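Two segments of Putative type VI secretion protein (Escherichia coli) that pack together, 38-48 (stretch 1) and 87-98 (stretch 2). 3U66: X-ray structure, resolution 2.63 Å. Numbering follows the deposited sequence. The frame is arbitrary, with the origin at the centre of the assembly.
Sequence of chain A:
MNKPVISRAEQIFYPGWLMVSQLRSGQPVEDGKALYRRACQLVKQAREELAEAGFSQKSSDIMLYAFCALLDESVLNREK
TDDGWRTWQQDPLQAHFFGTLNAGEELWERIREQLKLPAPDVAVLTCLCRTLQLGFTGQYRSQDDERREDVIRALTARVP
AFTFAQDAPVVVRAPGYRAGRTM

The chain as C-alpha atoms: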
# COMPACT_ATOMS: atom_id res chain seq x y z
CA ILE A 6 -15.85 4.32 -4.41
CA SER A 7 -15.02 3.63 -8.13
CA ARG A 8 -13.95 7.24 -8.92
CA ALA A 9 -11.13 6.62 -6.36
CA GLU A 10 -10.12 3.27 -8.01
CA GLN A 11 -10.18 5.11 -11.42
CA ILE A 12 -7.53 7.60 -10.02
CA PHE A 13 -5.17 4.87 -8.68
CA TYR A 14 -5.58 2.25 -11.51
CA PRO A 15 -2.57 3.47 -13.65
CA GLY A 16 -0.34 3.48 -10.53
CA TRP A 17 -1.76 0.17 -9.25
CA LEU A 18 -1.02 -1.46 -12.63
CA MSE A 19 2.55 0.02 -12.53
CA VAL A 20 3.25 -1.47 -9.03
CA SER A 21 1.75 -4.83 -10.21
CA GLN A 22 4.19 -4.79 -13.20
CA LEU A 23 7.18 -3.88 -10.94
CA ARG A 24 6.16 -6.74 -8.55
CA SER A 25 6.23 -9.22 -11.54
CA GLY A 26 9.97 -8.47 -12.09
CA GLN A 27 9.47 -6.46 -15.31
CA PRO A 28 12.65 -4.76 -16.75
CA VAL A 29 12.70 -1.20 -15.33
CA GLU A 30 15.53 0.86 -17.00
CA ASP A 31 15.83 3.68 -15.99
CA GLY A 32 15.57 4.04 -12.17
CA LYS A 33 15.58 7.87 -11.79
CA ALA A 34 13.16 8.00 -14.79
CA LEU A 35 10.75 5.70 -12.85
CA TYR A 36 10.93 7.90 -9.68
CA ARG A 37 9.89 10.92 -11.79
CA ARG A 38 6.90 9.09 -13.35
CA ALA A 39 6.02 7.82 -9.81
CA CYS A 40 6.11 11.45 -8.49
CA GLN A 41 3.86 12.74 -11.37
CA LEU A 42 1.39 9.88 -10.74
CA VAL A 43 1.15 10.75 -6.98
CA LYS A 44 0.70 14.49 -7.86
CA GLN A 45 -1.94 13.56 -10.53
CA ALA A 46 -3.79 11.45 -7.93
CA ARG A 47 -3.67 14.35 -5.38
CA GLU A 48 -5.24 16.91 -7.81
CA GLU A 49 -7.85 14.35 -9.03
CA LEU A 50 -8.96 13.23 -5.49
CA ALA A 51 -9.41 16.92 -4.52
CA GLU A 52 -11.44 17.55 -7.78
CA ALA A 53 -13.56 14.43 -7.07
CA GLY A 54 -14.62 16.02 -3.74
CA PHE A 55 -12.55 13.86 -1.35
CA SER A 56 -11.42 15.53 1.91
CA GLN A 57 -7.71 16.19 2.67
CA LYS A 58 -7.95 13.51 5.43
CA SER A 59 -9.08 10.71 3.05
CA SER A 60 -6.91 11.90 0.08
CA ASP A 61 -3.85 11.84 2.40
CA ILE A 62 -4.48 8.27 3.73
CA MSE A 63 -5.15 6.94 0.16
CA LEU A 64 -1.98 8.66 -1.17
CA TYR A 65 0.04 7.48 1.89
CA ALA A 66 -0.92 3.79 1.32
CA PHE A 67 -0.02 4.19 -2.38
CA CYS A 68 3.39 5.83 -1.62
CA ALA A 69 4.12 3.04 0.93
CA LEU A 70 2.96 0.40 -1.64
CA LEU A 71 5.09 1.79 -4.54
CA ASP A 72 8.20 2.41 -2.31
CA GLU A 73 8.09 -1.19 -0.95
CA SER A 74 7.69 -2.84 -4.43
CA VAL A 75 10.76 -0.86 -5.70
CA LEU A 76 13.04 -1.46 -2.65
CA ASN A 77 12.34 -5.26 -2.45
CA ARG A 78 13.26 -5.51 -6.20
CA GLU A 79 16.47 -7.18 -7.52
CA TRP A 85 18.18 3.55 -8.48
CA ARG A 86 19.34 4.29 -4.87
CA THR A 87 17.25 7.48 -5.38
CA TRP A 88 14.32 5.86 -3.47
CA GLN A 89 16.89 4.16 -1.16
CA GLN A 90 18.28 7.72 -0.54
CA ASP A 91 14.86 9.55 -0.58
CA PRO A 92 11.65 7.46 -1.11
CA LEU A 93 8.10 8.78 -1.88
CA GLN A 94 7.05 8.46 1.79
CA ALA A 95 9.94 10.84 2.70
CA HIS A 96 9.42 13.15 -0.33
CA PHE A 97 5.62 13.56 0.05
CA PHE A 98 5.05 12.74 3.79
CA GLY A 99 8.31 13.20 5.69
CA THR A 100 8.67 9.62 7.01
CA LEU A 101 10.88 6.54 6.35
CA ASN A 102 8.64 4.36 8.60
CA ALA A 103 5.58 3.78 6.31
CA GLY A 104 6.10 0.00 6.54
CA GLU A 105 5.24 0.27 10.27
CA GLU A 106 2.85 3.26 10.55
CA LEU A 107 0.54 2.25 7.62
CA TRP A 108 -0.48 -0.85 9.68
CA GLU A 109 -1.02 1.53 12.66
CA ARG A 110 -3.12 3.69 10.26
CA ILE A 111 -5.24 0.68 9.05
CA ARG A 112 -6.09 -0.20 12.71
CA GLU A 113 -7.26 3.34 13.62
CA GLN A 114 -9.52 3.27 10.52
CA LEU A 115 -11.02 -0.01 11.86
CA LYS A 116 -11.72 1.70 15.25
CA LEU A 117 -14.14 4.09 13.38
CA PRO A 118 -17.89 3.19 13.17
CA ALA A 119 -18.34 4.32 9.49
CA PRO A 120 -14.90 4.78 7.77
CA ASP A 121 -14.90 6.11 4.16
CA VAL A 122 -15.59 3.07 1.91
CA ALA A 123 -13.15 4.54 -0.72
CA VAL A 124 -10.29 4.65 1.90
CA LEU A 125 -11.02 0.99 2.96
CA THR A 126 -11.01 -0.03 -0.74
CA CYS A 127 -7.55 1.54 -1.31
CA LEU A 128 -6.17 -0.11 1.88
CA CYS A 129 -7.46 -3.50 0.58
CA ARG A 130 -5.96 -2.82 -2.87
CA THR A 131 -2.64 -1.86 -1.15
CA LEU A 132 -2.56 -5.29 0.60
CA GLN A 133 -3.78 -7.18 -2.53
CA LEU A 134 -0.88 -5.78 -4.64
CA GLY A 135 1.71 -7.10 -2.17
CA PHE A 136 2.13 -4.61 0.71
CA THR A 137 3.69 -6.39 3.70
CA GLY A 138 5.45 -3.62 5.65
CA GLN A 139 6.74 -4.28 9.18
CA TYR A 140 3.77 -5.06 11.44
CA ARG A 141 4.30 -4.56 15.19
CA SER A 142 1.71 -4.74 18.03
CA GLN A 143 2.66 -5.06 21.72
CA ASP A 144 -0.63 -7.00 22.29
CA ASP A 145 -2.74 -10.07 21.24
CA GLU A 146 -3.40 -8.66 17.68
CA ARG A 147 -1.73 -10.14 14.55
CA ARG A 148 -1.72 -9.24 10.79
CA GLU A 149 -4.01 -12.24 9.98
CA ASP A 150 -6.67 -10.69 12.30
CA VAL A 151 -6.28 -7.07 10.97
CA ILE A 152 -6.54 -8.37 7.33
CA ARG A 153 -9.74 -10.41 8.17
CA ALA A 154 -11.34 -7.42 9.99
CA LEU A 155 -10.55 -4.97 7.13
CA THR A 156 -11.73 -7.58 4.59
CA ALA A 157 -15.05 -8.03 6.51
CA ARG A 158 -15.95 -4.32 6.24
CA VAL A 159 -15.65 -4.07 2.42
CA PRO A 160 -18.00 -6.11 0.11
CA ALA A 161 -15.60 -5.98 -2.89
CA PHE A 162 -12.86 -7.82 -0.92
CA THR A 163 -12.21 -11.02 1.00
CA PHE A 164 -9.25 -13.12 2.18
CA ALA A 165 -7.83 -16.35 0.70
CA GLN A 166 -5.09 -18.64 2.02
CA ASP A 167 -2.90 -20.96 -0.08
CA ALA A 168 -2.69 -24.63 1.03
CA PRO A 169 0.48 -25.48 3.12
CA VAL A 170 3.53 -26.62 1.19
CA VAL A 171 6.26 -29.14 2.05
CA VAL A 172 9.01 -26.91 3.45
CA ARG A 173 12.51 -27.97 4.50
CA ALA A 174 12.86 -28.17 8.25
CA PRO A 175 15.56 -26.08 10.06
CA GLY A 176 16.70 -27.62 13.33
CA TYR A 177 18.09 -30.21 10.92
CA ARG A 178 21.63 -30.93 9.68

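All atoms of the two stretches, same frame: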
# COMPACT_ATOMS: atom_id res chain seq x y z
N ARG A 38 8.22 9.54 -12.92
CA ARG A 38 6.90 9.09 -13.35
C ARG A 38 6.06 8.79 -12.12
O ARG A 38 4.92 9.25 -12.06
CB ARG A 38 7.02 7.84 -14.23
CG ARG A 38 5.99 7.78 -15.35
CD ARG A 38 4.92 6.72 -15.12
NE ARG A 38 5.44 5.37 -15.31
CZ ARG A 38 4.70 4.30 -15.57
NH1 ARG A 38 3.38 4.41 -15.70
NH2 ARG A 38 5.27 3.11 -15.71
N ALA A 39 6.65 8.12 -11.10
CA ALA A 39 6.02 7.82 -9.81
C ALA A 39 5.52 9.10 -9.16
O ALA A 39 4.34 9.17 -8.81
CB ALA A 39 7.02 7.13 -8.89
N CYS A 40 6.39 10.13 -9.05
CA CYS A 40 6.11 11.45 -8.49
C CYS A 40 4.91 12.12 -9.18
O CYS A 40 3.99 12.57 -8.49
CB CYS A 40 7.34 12.34 -8.57
SG CYS A 40 8.53 12.09 -7.22
N GLN A 41 4.92 12.15 -10.53
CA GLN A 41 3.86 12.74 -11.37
C GLN A 41 2.52 12.04 -11.17
O GLN A 41 1.48 12.70 -11.15
CB GLN A 41 4.25 12.76 -12.86
CG GLN A 41 5.52 13.56 -13.22
CD GLN A 41 5.65 14.89 -12.51
OE1 GLN A 41 4.83 15.81 -12.67
NE2 GLN A 41 6.69 15.02 -11.70
N LEU A 42 2.56 10.71 -10.99
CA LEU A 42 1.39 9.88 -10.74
C LEU A 42 0.74 10.21 -9.38
O LEU A 42 -0.49 10.34 -9.29
CB LEU A 42 1.80 8.41 -10.83
CG LEU A 42 0.97 7.59 -11.81
CD1 LEU A 42 1.81 6.48 -12.38
CD2 LEU A 42 -0.33 6.97 -11.12
N VAL A 43 1.57 10.38 -8.33
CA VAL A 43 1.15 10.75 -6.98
C VAL A 43 0.52 12.15 -7.01
O VAL A 43 -0.56 12.34 -6.46
CB VAL A 43 2.33 10.64 -5.97
CG1 VAL A 43 1.94 11.16 -4.59
CG2 VAL A 43 2.84 9.20 -5.86
N LYS A 44 1.18 13.11 -7.71
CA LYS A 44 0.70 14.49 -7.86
C LYS A 44 -0.62 14.54 -8.64
O LYS A 44 -1.50 15.32 -8.28
CB LYS A 44 1.77 15.38 -8.51
CG LYS A 44 2.99 15.68 -7.63
CD LYS A 44 3.62 17.03 -7.95
CE LYS A 44 4.55 17.02 -9.14
NZ LYS A 44 4.84 18.40 -9.60
N GLN A 45 -0.75 13.70 -9.69
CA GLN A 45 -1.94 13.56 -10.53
C GLN A 45 -3.09 13.05 -9.69
O GLN A 45 -4.21 13.56 -9.79
CB GLN A 45 -1.66 12.62 -11.72
CG GLN A 45 -2.88 12.17 -12.52
CD GLN A 45 -3.26 13.13 -13.60
OE1 GLN A 45 -2.56 13.28 -14.61
NE2 GLN A 45 -4.41 13.77 -13.44
N ALA A 46 -2.80 12.05 -8.83
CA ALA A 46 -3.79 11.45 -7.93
C ALA A 46 -4.30 12.46 -6.90
O ALA A 46 -5.50 12.50 -6.65
CB ALA A 46 -3.21 10.22 -7.25
N ARG A 47 -3.39 13.30 -6.36
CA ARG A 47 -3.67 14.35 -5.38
C ARG A 47 -4.67 15.38 -5.92
O ARG A 47 -5.68 15.65 -5.27
CB ARG A 47 -2.36 15.04 -4.95
CG ARG A 47 -2.42 15.71 -3.57
CD ARG A 47 -1.72 17.05 -3.54
NE ARG A 47 -0.26 16.93 -3.63
CZ ARG A 47 0.46 17.26 -4.70
NH1 ARG A 47 -0.13 17.74 -5.79
NH2 ARG A 47 1.78 17.13 -4.68
N GLU A 48 -4.40 15.92 -7.13
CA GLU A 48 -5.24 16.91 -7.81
C GLU A 48 -6.61 16.33 -8.18
O GLU A 48 -7.62 17.01 -8.03
CB GLU A 48 -4.53 17.45 -9.06
N THR A 87 17.89 6.17 -5.42
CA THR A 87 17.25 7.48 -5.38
C THR A 87 16.13 7.38 -4.34
O THR A 87 16.01 8.24 -3.46
CB THR A 87 16.72 7.87 -6.78
OG1 THR A 87 17.80 7.83 -7.71
CG2 THR A 87 16.07 9.27 -6.81
N TRP A 88 15.37 6.25 -4.42
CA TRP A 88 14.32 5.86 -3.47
C TRP A 88 15.05 5.47 -2.18
O TRP A 88 14.74 6.00 -1.11
CB TRP A 88 13.49 4.65 -3.96
CG TRP A 88 13.00 4.72 -5.37
CD1 TRP A 88 13.76 4.72 -6.50
CD2 TRP A 88 11.65 4.65 -5.79
NE1 TRP A 88 12.96 4.72 -7.61
CE2 TRP A 88 11.65 4.67 -7.20
CE3 TRP A 88 10.42 4.60 -5.12
CZ2 TRP A 88 10.50 4.64 -7.96
CZ3 TRP A 88 9.27 4.57 -5.88
CH2 TRP A 88 9.32 4.60 -7.28
N GLN A 89 16.07 4.58 -2.29
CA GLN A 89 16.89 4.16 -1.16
C GLN A 89 17.33 5.42 -0.39
O GLN A 89 17.11 5.49 0.82
CB GLN A 89 18.08 3.30 -1.62
N GLN A 90 17.87 6.44 -1.12
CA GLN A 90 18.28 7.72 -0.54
C GLN A 90 17.05 8.47 -0.03
O GLN A 90 16.96 8.72 1.17
CB GLN A 90 19.06 8.56 -1.57
N ASP A 91 16.10 8.82 -0.93
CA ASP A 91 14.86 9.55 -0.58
C ASP A 91 13.62 8.92 -1.23
O ASP A 91 13.36 9.19 -2.41
CB ASP A 91 14.97 11.05 -0.94
CG ASP A 91 16.09 11.79 -0.24
OD1 ASP A 91 16.25 11.62 1.00
OD2 ASP A 91 16.78 12.60 -0.91
N PRO A 92 12.85 8.06 -0.50
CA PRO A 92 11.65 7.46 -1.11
C PRO A 92 10.45 8.41 -1.14
O PRO A 92 10.56 9.54 -0.64
CB PRO A 92 11.40 6.22 -0.24
CG PRO A 92 11.98 6.56 1.08
CD PRO A 92 13.02 7.63 0.90
N LEU A 93 9.32 7.98 -1.74
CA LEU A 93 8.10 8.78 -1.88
C LEU A 93 7.45 9.13 -0.56
O LEU A 93 6.85 10.20 -0.45
CB LEU A 93 7.08 8.09 -2.80
CG LEU A 93 7.50 7.87 -4.27
CD1 LEU A 93 6.56 6.89 -4.94
CD2 LEU A 93 7.53 9.19 -5.05
N GLN A 94 7.58 8.25 0.44
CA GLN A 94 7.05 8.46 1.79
C GLN A 94 7.80 9.59 2.51
O GLN A 94 7.24 10.25 3.38
CB GLN A 94 7.10 7.15 2.61
CG GLN A 94 8.49 6.51 2.70
CD GLN A 94 8.43 5.08 3.16
OE1 GLN A 94 8.62 4.79 4.34
NE2 GLN A 94 8.17 4.17 2.24
N ALA A 95 9.08 9.80 2.14
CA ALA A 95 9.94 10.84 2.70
C ALA A 95 9.75 12.13 1.93
O ALA A 95 9.70 13.20 2.54
CB ALA A 95 11.39 10.40 2.67
N HIS A 96 9.60 12.02 0.59
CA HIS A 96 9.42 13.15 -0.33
C HIS A 96 8.07 13.84 -0.15
O HIS A 96 8.02 15.06 -0.05
CB HIS A 96 9.64 12.71 -1.78
CG HIS A 96 9.43 13.80 -2.79
ND1 HIS A 96 10.28 14.89 -2.88
CD2 HIS A 96 8.46 13.93 -3.73
CE1 HIS A 96 9.79 15.65 -3.85
NE2 HIS A 96 8.69 15.11 -4.39
N PHE A 97 6.99 13.05 -0.09
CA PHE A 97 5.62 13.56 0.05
C PHE A 97 5.07 13.63 1.48
O PHE A 97 4.18 14.44 1.72
CB PHE A 97 4.67 12.74 -0.84
CG PHE A 97 4.80 13.00 -2.32
CD1 PHE A 97 4.24 14.13 -2.90
CD2 PHE A 97 5.43 12.08 -3.14
CE1 PHE A 97 4.33 14.35 -4.27
CE2 PHE A 97 5.53 12.30 -4.52
CZ PHE A 97 4.97 13.43 -5.08
N PHE A 98 5.58 12.79 2.42
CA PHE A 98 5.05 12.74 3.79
C PHE A 98 6.00 12.99 4.95
O PHE A 98 5.55 13.22 6.07
CB PHE A 98 4.17 11.48 4.01
CG PHE A 98 2.97 11.40 3.10
CD1 PHE A 98 1.81 12.12 3.37
CD2 PHE A 98 3.01 10.62 1.95
CE1 PHE A 98 0.71 12.05 2.52
CE2 PHE A 98 1.90 10.56 1.09
CZ PHE A 98 0.76 11.27 1.39

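No hydrogen bond crosses between these two stretches; the contact, 339 Å² with both sides summed, is made by side-chain packing, and Phe 97 is its centrepiece. Its CA-to-CB bond points toward helix 38-48, and with chi1 in the m well the ring drops into a hole formed by Cys 40, Val 43, Lys 44 and Arg 47. These positions are spaced i, i+3, i+4 and i+7, the classic diamond that one helix offers to a knob from another. The flat ring uses face and edge differently. Over one face lies Val 43, whose CG1 is 3.7 Å from the centroid of the Phe 97 ring and nearly on its normal, a CH-pi contact. At the edge lie Lys 44, with CG 3.9 Å from CE1 of Phe 97, and Arg 47, with NH2 3.8 Å from the same CE1. Both long side chains lend cover while remaining exposed overall. CZ of Phe 97 also lies 3.7 Å from O of Cys 40, an oxygen that already accepts a hydrogen bond from N of Lys 44.

Val 43, in the t rotamer, also meets the second anchor: its CG2 is 4.5 Å from CD1 of Leu 93. One turn before Phe 97, Leu 93 likewise points toward the other helix, CD1 lying 4.0 Å from CB of Ala 39 and CD2 3.8 Å from SG of Cys 40. The small Ala 39 leaves room for Trp 88, whose CH2 comes within 3.8 Å of the alanine CB. Compact, polarizable Cys 40 also places SG 3.9 Å from CD2 of His 96, obliquely to that ring. Ala 39, Cys 40, Val 43, Leu 93 and Trp 88 are buried; Phe 97, the most covered here, stays partly exposed. The helices run at 44°, axes 11.7 Å apart at closest approach, a gap filled from both sides.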